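Local coordinates for A rubisco-like protein (PDB 3NWR) that probably acts as a lyase related to the large chain of ribulose bisphosphate carboxylase, though its own substrate and reaction are not established, at residues Ser60-Glu65 / Thr95-Leu100; Glu16-Ile21 / Arg91-Leu96; Val30-Ala35 / Arg56-Val61. All blocks are in the same frame, centred on the assembly; numbering follows the deposited sequence.

Contact 1: residues Ser60-Glu65 / Thr95-Leu100; sequences SVLRIE and TLSFPL
Arg63 and Thr95 lie side by side across two antiparallel strands, their side chains pointing the same way. The arginine chain is bent at chi3 (-87°), which turns NE back over the neighbouring strand, 3.2 Å from Thr95 OG1. The guanidinium then follows the threonine, whose methyl lies over one of its faces, with CG2 3.6 Å from Arg63 NH2. The threonine hydroxyl has its strongest partner in Asp18, while NH2 of the arginine makes a long, weak ion pair with Glu16 and lies close to the like-charged Arg133.

Leu62 approaches differently. Its CB points toward the other strand, and the branch of the leucine packs on the Ser97 methylene, CD1 reaching to 3.6 Å from Ser97 CB. This direction follows from a classic beta bulge: Leu62 and Arg63 both face Thr95, and Leu62 takes up helix-like backbone angles (phi -94°, psi -29°). Thr95 O accepts from Leu62 N at 2.8 Å, and Thr95 N in turn donates to Arg63 O at 3.0 Å. Before the bulge the pairing is regular, Ser60 and Ser97 exchanging two backbone bonds, the shorter from Ser97 N to Ser60 O at 2.8 Å.

The other face of the sheet belongs to Val61 and Leu96. Their side chains cross obliquely, Val61 CG2 meeting Leu96 CD2 at 3.7 Å, and helix 27-37 covers this apolar pair.

The extra residue at the bulge shifts the register by one between Val61 and Arg63. Val61 and Leu96 thus give the helix an apolar surface, whereas on the other face apolar contacts of Leu62 and the threonine methyl sit beside a polar group of Arg63, Thr95, Asp18 and Glu16, in which the nearby carboxylates probably offset the repulsion between the two arginines.

Contact 2: residues Glu16-Ile21 / Arg91-Leu96; sequences EADYLI and RARITL
Arg93 presents the edge of its guanidinium to Asp18, so that OD2 lies near the guanidinium plane, 3.0 Å from NH2. The two flat groups are turned 75° against each other, and the donor reaches OD2 on its anti side, 25° out of the carboxylate plane. This salt bridge is diagonal: Arg93 pairs with Leu20 in the backbone register, and its chain, extended from CG to NE, spans the offset. The other carboxylate oxygen, OD1, accepts from Thr95 OG1 at 2.6 Å, the hydroxyl standing above the carboxylate plane. Arg133 also bridges to OD1, so each carboxylate oxygen has an arginine partner.

The Tyr19 ring lies on the opposite face of the sheet. The Leu96 side chain crosses that of Tyr19 at about a right angle, bringing CD1 to 3.8 Å from Tyr19 CE2, while the OH bonds to the backbone of Val114. Strands 14-23 and 89-99 are the two central strands of the four-stranded antiparallel sheet in the N-terminal domain of this RuBisCO-like chain, with helix 27-37 packed on the tyrosine face. Six backbone hydrogen bonds join them in unbroken register, paired at Ala17-Leu96, Tyr19-Ile94 and Ile21-Ala92. Ile94 touches its pair partner Tyr19 and also Ile21, two residues on: CG1 lies 3.8 Å from Tyr19 CB, and CD1 lies 4.1 Å from Ile21 CG2. Ala31 and Met34 of the helix touch the same isoleucine.

Contact 3: residues Val30-Ala35 / Arg56-Val61; sequences VADVMA and RSRASV
Arg58 reaches from the loop before strand 60-70 to Asp32 on helix 27-37, and its side chain can be followed outward. CB carries CG anti to the backbone N; chi2 (58°) then bends CD out of line, and a further bend at chi3 sets NE. Across the contact the polar meeting comes at the guanidinium. NH1 donates to Asp32 OD1 at 3.0 Å and also turns back to its own segment, bonding Ala59 O at 2.9 Å. NH2 takes the other carboxylate oxygen, Asp32 OD2, at 2.9 Å. The grip is end-on, with one nitrogen to each oxygen, yet the planes are 30° apart and both nitrogens approach from above the carboxylate plane. The carbonyl carbon of Ala35 lies over one face of the guanidinium, and Ala35 CB comes within 3.6 Å of NH1.

Asp32 OD1 has a further partner: a water donates to it at 2.6 Å and accepts from Val61 N at 3.0 Å, carrying the link on to the strand. Beside this polar group, Val61 CG2 packs 3.9 Å from Ala31 CB, and Ala59 CB faces Ala35. Ser39 bonds both Ala35 O and Ala59 N, tying helix 27-37, on one face of the N-terminal domain's antiparallel sheet, to the approach of its outermost strand. Farther out, Arg56 makes weak bonds to Gly173 and His205 of the second subunit.

With two arginine nitrogens and a water on its oxygens, Asp32 is probably held ionised, and the bond from NH1 to Ala59 O helps fix the turn of the guanidinium that grips it.

How the contacts relate
From the N terminus, strand 14-23 runs into helix 27-37, which supplies the first segment of contact 3. That contact closes a short loop when the chain returns at residues 56-61, and it is nested inside the longer loop that contact 2 closes between residues 16-21 and 91-96. Contact 1 starts where contact 3 ends, sharing Ser60 and Val61, and finishes on strand 89-99, sharing Thr95 and Leu96 with contact 2. Contacts 1 and 2 thus end on the same strand, from opposite edges of it. Together they place strand 89-99 between strands 60-70 and 14-23 and tie helix 27-37 to one sheet face.

Contact 1: residues Ser60-Glu65 / Thr95-Leu100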
loop_
_atom_site.group_PDB
_atom_site.type_symbol
_atom_site.label_atom_id
_atom_site.label_comp_id
_atom_site.label_asym_id
_atom_site.label_seq_id
_atom_site.Cartn_x
_atom_site.Cartn_y
_atom_site.Cartn_z
ATOM N N SER A 60 21.842 -10.555 -7.119
ATOM C CA SER A 60 23.199 -10.147 -6.783
ATOM C C SER A 60 23.319 -8.647 -6.576
ATOM O O SER A 60 22.485 -7.869 -7.045
ATOM C CB SER A 60 24.180 -10.600 -7.863
ATOM O OG SER A 60 23.828 -10.046 -9.111
ATOM N N VAL A 61 24.366 -8.256 -5.863
ATOM C CA VAL A 61 24.655 -6.854 -5.615
ATOM C C VAL A 61 25.597 -6.361 -6.706
ATOM O O VAL A 61 26.716 -6.863 -6.837
ATOM C CB VAL A 61 25.307 -6.664 -4.242
ATOM C CG1 VAL A 61 25.585 -5.196 -3.993
ATOM C CG2 VAL A 61 24.416 -7.244 -3.145
ATOM N N LEU A 62 25.138 -5.402 -7.502
ATOM C CA LEU A 62 25.920 -4.913 -8.639
ATOM C C LEU A 62 26.741 -3.686 -8.273
ATOM O O LEU A 62 27.791 -3.440 -8.865
ATOM C CB LEU A 62 25.016 -4.561 -9.826
ATOM C CG LEU A 62 24.278 -5.695 -10.536
ATOM C CD1 LEU A 62 23.548 -5.153 -11.761
ATOM C CD2 LEU A 62 25.237 -6.818 -10.917
ATOM N N ARG A 63 26.250 -2.900 -7.321
ATOM C CA ARG A 63 26.906 -1.644 -6.965
ATOM C C ARG A 63 26.723 -1.339 -5.496
ATOM O O ARG A 63 25.639 -1.525 -4.947
ATOM C CB ARG A 63 26.338 -0.473 -7.783
ATOM C CG ARG A 63 26.648 -0.538 -9.270
ATOM C CD ARG A 63 26.297 0.764 -9.997
ATOM N NE ARG A 63 24.906 0.800 -10.442
ATOM C CZ ARG A 63 24.443 0.144 -11.502
ATOM N NH1 ARG A 63 25.254 -0.620 -12.223
ATOM N NH2 ARG A 63 23.164 0.239 -11.837
ATOM N N ILE A 64 27.783 -0.849 -4.863
ATOM C CA ILE A 64 27.683 -0.302 -3.524
ATOM C C ILE A 64 28.489 0.983 -3.505
ATOM O O ILE A 64 29.609 1.024 -4.018
ATOM C CB ILE A 64 28.257 -1.252 -2.462
ATOM C CG1 ILE A 64 27.513 -2.586 -2.470
ATOM C CG2 ILE A 64 28.181 -0.608 -1.079
ATOM C CD1 ILE A 64 28.229 -3.689 -1.725
ATOM N N GLU A 65 27.915 2.038 -2.945
ATOM C CA GLU A 65 28.655 3.283 -2.758
ATOM C C GLU A 65 28.366 3.804 -1.369
ATOM O O GLU A 65 27.230 4.163 -1.070
ATOM C CB GLU A 65 28.264 4.341 -3.794
ATOM C CG GLU A 65 29.030 5.652 -3.614
ATOM C CD GLU A 65 28.557 6.763 -4.541
ATOM O OE1 GLU A 65 27.531 6.585 -5.232
ATOM O OE2 GLU A 65 29.213 7.826 -4.573
ATOM N N THR A 95 22.796 -1.200 -5.704
ATOM C CA THR A 95 21.986 -1.687 -6.807
ATOM C C THR A 95 21.919 -3.196 -6.718
ATOM O O THR A 95 22.957 -3.858 -6.606
ATOM C CB THR A 95 22.582 -1.304 -8.178
ATOM O OG1 THR A 95 22.582 0.119 -8.326
ATOM C CG2 THR A 95 21.766 -1.926 -9.303
ATOM N N LEU A 96 20.701 -3.739 -6.749
ATOM C CA LEU A 96 20.500 -5.181 -6.823
ATOM C C LEU A 96 20.051 -5.590 -8.220
ATOM O O LEU A 96 19.326 -4.857 -8.891
ATOM C CB LEU A 96 19.463 -5.657 -5.800
ATOM C CG LEU A 96 19.764 -5.355 -4.337
ATOM C CD1 LEU A 96 18.715 -6.022 -3.446
ATOM C CD2 LEU A 96 21.154 -5.821 -3.973
ATOM N N SER A 97 20.492 -6.770 -8.647
ATOM C CA SER A 97 20.060 -7.356 -9.909
ATOM C C SER A 97 19.227 -8.598 -9.617
ATOM O O SER A 97 19.686 -9.501 -8.922
ATOM C CB SER A 97 21.278 -7.738 -10.758
ATOM O OG SER A 97 20.889 -8.316 -11.994
ATOM N N PHE A 98 17.999 -8.628 -10.134
ATOM C CA PHE A 98 17.066 -9.728 -9.890
ATOM C C PHE A 98 16.801 -10.516 -11.165
ATOM O O PHE A 98 16.508 -9.922 -12.198
ATOM C CB PHE A 98 15.722 -9.178 -9.405
ATOM C CG PHE A 98 15.722 -8.727 -7.969
ATOM C CD1 PHE A 98 15.929 -7.394 -7.641
ATOM C CD2 PHE A 98 15.487 -9.639 -6.950
ATOM C CE1 PHE A 98 15.914 -6.987 -6.313
ATOM C CE2 PHE A 98 15.479 -9.234 -5.617
ATOM C CZ PHE A 98 15.695 -7.916 -5.302
ATOM N N PRO A 99 16.878 -11.855 -11.096
ATOM C CA PRO A 99 16.521 -12.663 -12.268
ATOM C C PRO A 99 15.016 -12.648 -12.528
ATOM O O PRO A 99 14.225 -12.976 -11.639
ATOM C CB PRO A 99 16.967 -14.083 -11.879
ATOM C CG PRO A 99 17.822 -13.931 -10.672
ATOM C CD PRO A 99 17.362 -12.682 -9.980
ATOM N N LEU A 100 14.626 -12.280 -13.743
ATOM C CA LEU A 100 13.210 -12.185 -14.092
ATOM C C LEU A 100 12.481 -13.513 -13.951
ATOM O O LEU A 100 11.285 -13.552 -13.658
ATOM C CB LEU A 100 13.047 -11.654 -15.513
ATOM C CG LEU A 100 13.606 -10.254 -15.733
ATOM C CD1 LEU A 100 13.367 -9.777 -17.169
ATOM C CD2 LEU A 100 13.003 -9.266 -14.736
#

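Contact 2: residues Glu16-Ile21 / Arg91-Leu96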
loop_
_atom_site.group_PDB
_atom_site.type_symbol
_atom_site.label_atom_id
_atom_site.label_comp_id
_atom_site.label_asym_id
_atom_site.label_seq_id
_atom_site.Cartn_x
_atom_site.Cartn_y
_atom_site.Cartn_z
ATOM N N GLU A 16 16.857 -4.309 -12.480
ATOM C CA GLU A 16 17.680 -3.724 -11.438
ATOM C C GLU A 16 16.874 -2.807 -10.524
ATOM O O GLU A 16 15.931 -2.143 -10.954
ATOM C CB GLU A 16 18.864 -2.979 -12.038
ATOM C CG GLU A 16 19.818 -3.922 -12.747
ATOM C CD GLU A 16 20.979 -3.213 -13.400
ATOM O OE1 GLU A 16 21.108 -1.976 -13.241
ATOM O OE2 GLU A 16 21.767 -3.908 -14.074
ATOM N N ALA A 17 17.268 -2.787 -9.256
ATOM C CA ALA A 17 16.616 -1.949 -8.265
ATOM C C ALA A 17 17.683 -1.240 -7.444
ATOM O O ALA A 17 18.612 -1.882 -6.957
ATOM C CB ALA A 17 15.729 -2.802 -7.367
ATOM N N ASP A 18 17.548 0.074 -7.296
ATOM C CA ASP A 18 18.494 0.868 -6.509
ATOM C C ASP A 18 17.876 1.196 -5.158
ATOM O O ASP A 18 16.690 1.535 -5.086
ATOM C CB ASP A 18 18.823 2.190 -7.215
ATOM C CG ASP A 18 19.641 2.005 -8.483
ATOM O OD1 ASP A 18 20.107 0.884 -8.756
ATOM O OD2 ASP A 18 19.820 3.007 -9.203
ATOM N N TYR A 19 18.678 1.112 -4.096
ATOM C CA TYR A 19 18.232 1.434 -2.741
ATOM C C TYR A 19 19.185 2.377 -2.045
ATOM O O TYR A 19 20.367 2.448 -2.383
ATOM C CB TYR A 19 18.143 0.173 -1.875
ATOM C CG TYR A 19 17.252 -0.897 -2.433
ATOM C CD1 TYR A 19 15.946 -1.040 -1.985
ATOM C CD2 TYR A 19 17.719 -1.770 -3.403
ATOM C CE1 TYR A 19 15.127 -2.033 -2.501
ATOM C CE2 TYR A 19 16.908 -2.761 -3.922
ATOM C CZ TYR A 19 15.614 -2.877 -3.475
ATOM O OH TYR A 19 14.805 -3.856 -3.999
ATOM N N LEU A 20 18.652 3.101 -1.066
ATOM C CA LEU A 20 19.469 3.761 -0.059
ATOM C C LEU A 20 19.285 2.967 1.219
ATOM O O LEU A 20 18.157 2.810 1.695
ATOM C CB LEU A 20 19.001 5.208 0.148
ATOM C CG LEU A 20 19.505 5.901 1.419
ATOM C CD1 LEU A 20 20.995 6.175 1.321
ATOM C CD2 LEU A 20 18.735 7.197 1.660
ATOM N N ILE A 21 20.372 2.443 1.783
ATOM C CA ILE A 21 20.256 1.704 3.028
ATOM C C ILE A 21 21.064 2.365 4.132
ATOM O O ILE A 21 21.982 3.144 3.868
ATOM C CB ILE A 21 20.679 0.228 2.886
ATOM C CG1 ILE A 21 22.175 0.116 2.566
ATOM C CG2 ILE A 21 19.829 -0.455 1.826
ATOM C CD1 ILE A 21 22.714 -1.306 2.720
ATOM N N ARG A 91 25.638 4.713 5.748
ATOM C CA ARG A 91 24.676 4.834 4.666
ATOM C C ARG A 91 25.318 4.446 3.350
ATOM O O ARG A 91 26.500 4.704 3.123
ATOM C CB ARG A 91 24.127 6.257 4.600
ATOM C CG ARG A 91 23.214 6.592 5.776
ATOM C CD ARG A 91 22.929 8.078 5.878
ATOM N NE ARG A 91 22.186 8.584 4.731
ATOM C CZ ARG A 91 22.704 9.363 3.785
ATOM N NH1 ARG A 91 23.978 9.728 3.840
ATOM N NH2 ARG A 91 21.950 9.775 2.778
ATOM N N ALA A 92 24.544 3.809 2.481
ATOM C CA ALA A 92 25.050 3.447 1.170
ATOM C C ALA A 92 23.947 3.397 0.129
ATOM O O ALA A 92 22.804 3.054 0.442
ATOM C CB ALA A 92 25.769 2.109 1.226
ATOM N N ARG A 93 24.298 3.750 -1.104
ATOM C CA ARG A 93 23.430 3.507 -2.249
ATOM C C ARG A 93 23.843 2.174 -2.840
ATOM O O ARG A 93 25.032 1.931 -3.052
ATOM C CB ARG A 93 23.568 4.604 -3.313
ATOM C CG ARG A 93 22.532 4.467 -4.435
ATOM C CD ARG A 93 22.659 5.526 -5.525
ATOM N NE ARG A 93 21.701 5.280 -6.603
ATOM C CZ ARG A 93 20.642 6.042 -6.859
ATOM N NH1 ARG A 93 20.408 7.125 -6.129
ATOM N NH2 ARG A 93 19.823 5.731 -7.858
ATOM N N ILE A 94 22.875 1.301 -3.091
ATOM C CA ILE A 94 23.197 -0.010 -3.637
ATOM C C ILE A 94 22.317 -0.315 -4.838
ATOM O O ILE A 94 21.239 0.255 -4.991
ATOM C CB ILE A 94 23.042 -1.121 -2.589
ATOM C CG1 ILE A 94 21.567 -1.316 -2.225
ATOM C CG2 ILE A 94 23.892 -0.809 -1.348
ATOM C CD1 ILE A 94 21.321 -2.512 -1.343
ATOM N N THR A 95 22.796 -1.200 -5.704
ATOM C CA THR A 95 21.986 -1.687 -6.807
ATOM C C THR A 95 21.919 -3.196 -6.718
ATOM O O THR A 95 22.957 -3.858 -6.606
ATOM C CB THR A 95 22.582 -1.304 -8.178
ATOM O OG1 THR A 95 22.582 0.119 -8.326
ATOM C CG2 THR A 95 21.766 -1.926 -9.303
ATOM N N LEU A 96 20.701 -3.739 -6.749
ATOM C CA LEU A 96 20.500 -5.181 -6.823
ATOM C C LEU A 96 20.051 -5.590 -8.220
ATOM O O LEU A 96 19.326 -4.857 -8.891
ATOM C CB LEU A 96 19.463 -5.657 -5.800
ATOM C CG LEU A 96 19.764 -5.355 -4.337
ATOM C CD1 LEU A 96 18.715 -6.022 -3.446
ATOM C CD2 LEU A 96 21.154 -5.821 -3.973
#

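Contact 3: residues Val30-Ala35 / Arg56-Val61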
loop_
_atom_site.group_PDB
_atom_site.type_symbol
_atom_site.label_atom_id
_atom_site.label_comp_id
_atom_site.label_asym_id
_atom_site.label_seq_id
_atom_site.Cartn_x
_atom_site.Cartn_y
_atom_site.Cartn_z
ATOM N N VAL A 30 25.164 -6.351 4.360
ATOM C CA VAL A 30 23.733 -6.115 4.470
ATOM C C VAL A 30 23.082 -6.142 3.095
ATOM O O VAL A 30 22.008 -6.718 2.931
ATOM C CB VAL A 30 23.442 -4.799 5.222
ATOM C CG1 VAL A 30 21.945 -4.515 5.280
ATOM C CG2 VAL A 30 24.029 -4.882 6.631
ATOM N N ALA A 31 23.739 -5.544 2.103
ATOM C CA ALA A 31 23.208 -5.562 0.743
ATOM C C ALA A 31 23.036 -6.996 0.258
ATOM O O ALA A 31 22.054 -7.325 -0.408
ATOM C CB ALA A 31 24.123 -4.773 -0.199
ATOM N N ASP A 32 23.975 -7.874 0.592
ATOM C CA ASP A 32 23.832 -9.247 0.136
ATOM C C ASP A 32 22.779 -10.020 0.935
ATOM O O ASP A 32 22.131 -10.922 0.404
ATOM C CB ASP A 32 25.162 -9.992 0.115
ATOM C CG ASP A 32 25.067 -11.301 -0.644
ATOM O OD1 ASP A 32 24.840 -11.265 -1.876
ATOM O OD2 ASP A 32 25.202 -12.360 -0.005
ATOM N N VAL A 33 22.610 -9.669 2.208
ATOM C CA VAL A 33 21.484 -10.188 2.976
ATOM C C VAL A 33 20.182 -9.830 2.253
ATOM O O VAL A 33 19.318 -10.684 2.055
ATOM C CB VAL A 33 21.455 -9.633 4.406
ATOM C CG1 VAL A 33 20.096 -9.901 5.050
ATOM C CG2 VAL A 33 22.570 -10.253 5.238
ATOM N N MET A 34 20.057 -8.570 1.842
ATOM C CA MET A 34 18.886 -8.132 1.082
ATOM C C MET A 34 18.694 -8.942 -0.193
ATOM O O MET A 34 17.595 -9.419 -0.486
ATOM C CB MET A 34 18.996 -6.644 0.739
ATOM C CG MET A 34 19.076 -5.764 1.955
ATOM S SD MET A 34 19.385 -4.042 1.511
ATOM C CE MET A 34 17.909 -3.746 0.524
ATOM N N ALA A 35 19.771 -9.099 -0.958
ATOM C CA ALA A 35 19.714 -9.845 -2.209
ATOM C C ALA A 35 19.266 -11.284 -1.971
ATOM O O ALA A 35 18.423 -11.818 -2.703
ATOM C CB ALA A 35 21.078 -9.819 -2.897
ATOM N N ARG A 56 20.339 -19.524 -11.403
ATOM C CA ARG A 56 19.133 -19.106 -12.108
ATOM C C ARG A 56 18.226 -18.251 -11.226
ATOM O O ARG A 56 17.258 -17.664 -11.712
ATOM C CB ARG A 56 18.354 -20.335 -12.575
ATOM C CG ARG A 56 17.762 -21.152 -11.427
ATOM C CD ARG A 56 17.136 -22.452 -11.907
ATOM N NE ARG A 56 16.679 -23.277 -10.792
ATOM C CZ ARG A 56 16.506 -24.595 -10.856
ATOM N NH1 ARG A 56 16.751 -25.242 -11.988
ATOM N NH2 ARG A 56 16.092 -25.270 -9.786
ATOM N N SER A 57 18.535 -18.189 -9.933
ATOM C CA SER A 57 17.579 -17.638 -8.973
ATOM C C SER A 57 18.142 -16.689 -7.922
ATOM O O SER A 57 17.380 -16.040 -7.215
ATOM C CB SER A 57 16.849 -18.773 -8.256
ATOM O OG SER A 57 17.739 -19.495 -7.415
ATOM N N ARG A 58 19.458 -16.611 -7.786
ATOM C CA ARG A 58 20.021 -15.766 -6.739
ATOM C C ARG A 58 20.252 -14.343 -7.249
ATOM O O ARG A 58 20.955 -14.136 -8.245
ATOM C CB ARG A 58 21.316 -16.387 -6.186
ATOM C CG ARG A 58 22.044 -15.571 -5.116
ATOM C CD ARG A 58 21.153 -15.292 -3.914
ATOM N NE ARG A 58 21.906 -15.213 -2.660
ATOM C CZ ARG A 58 22.624 -14.164 -2.267
ATOM N NH1 ARG A 58 22.706 -13.076 -3.029
ATOM N NH2 ARG A 58 23.262 -14.203 -1.104
ATOM N N ALA A 59 19.622 -13.369 -6.594
ATOM C CA ALA A 59 19.864 -11.960 -6.908
ATOM C C ALA A 59 21.286 -11.586 -6.498
ATOM O O ALA A 59 21.874 -12.223 -5.627
ATOM C CB ALA A 59 18.852 -11.068 -6.195
ATOM N N SER A 60 21.842 -10.555 -7.119
ATOM C CA SER A 60 23.199 -10.147 -6.783
ATOM C C SER A 60 23.319 -8.647 -6.576
ATOM O O SER A 60 22.485 -7.869 -7.045
ATOM C CB SER A 60 24.180 -10.600 -7.863
ATOM O OG SER A 60 23.828 -10.046 -9.111
ATOM N N VAL A 61 24.366 -8.256 -5.863
ATOM C CA VAL A 61 24.655 -6.854 -5.615
ATOM C C VAL A 61 25.597 -6.361 -6.706
ATOM O O VAL A 61 26.716 -6.863 -6.837
ATOM C CB VAL A 61 25.307 -6.664 -4.242
ATOM C CG1 VAL A 61 25.585 -5.196 -3.993
ATOM C CG2 VAL A 61 24.416 -7.244 -3.145
HETATM O O HOH W 1 25.700 -10.280 -4.070
#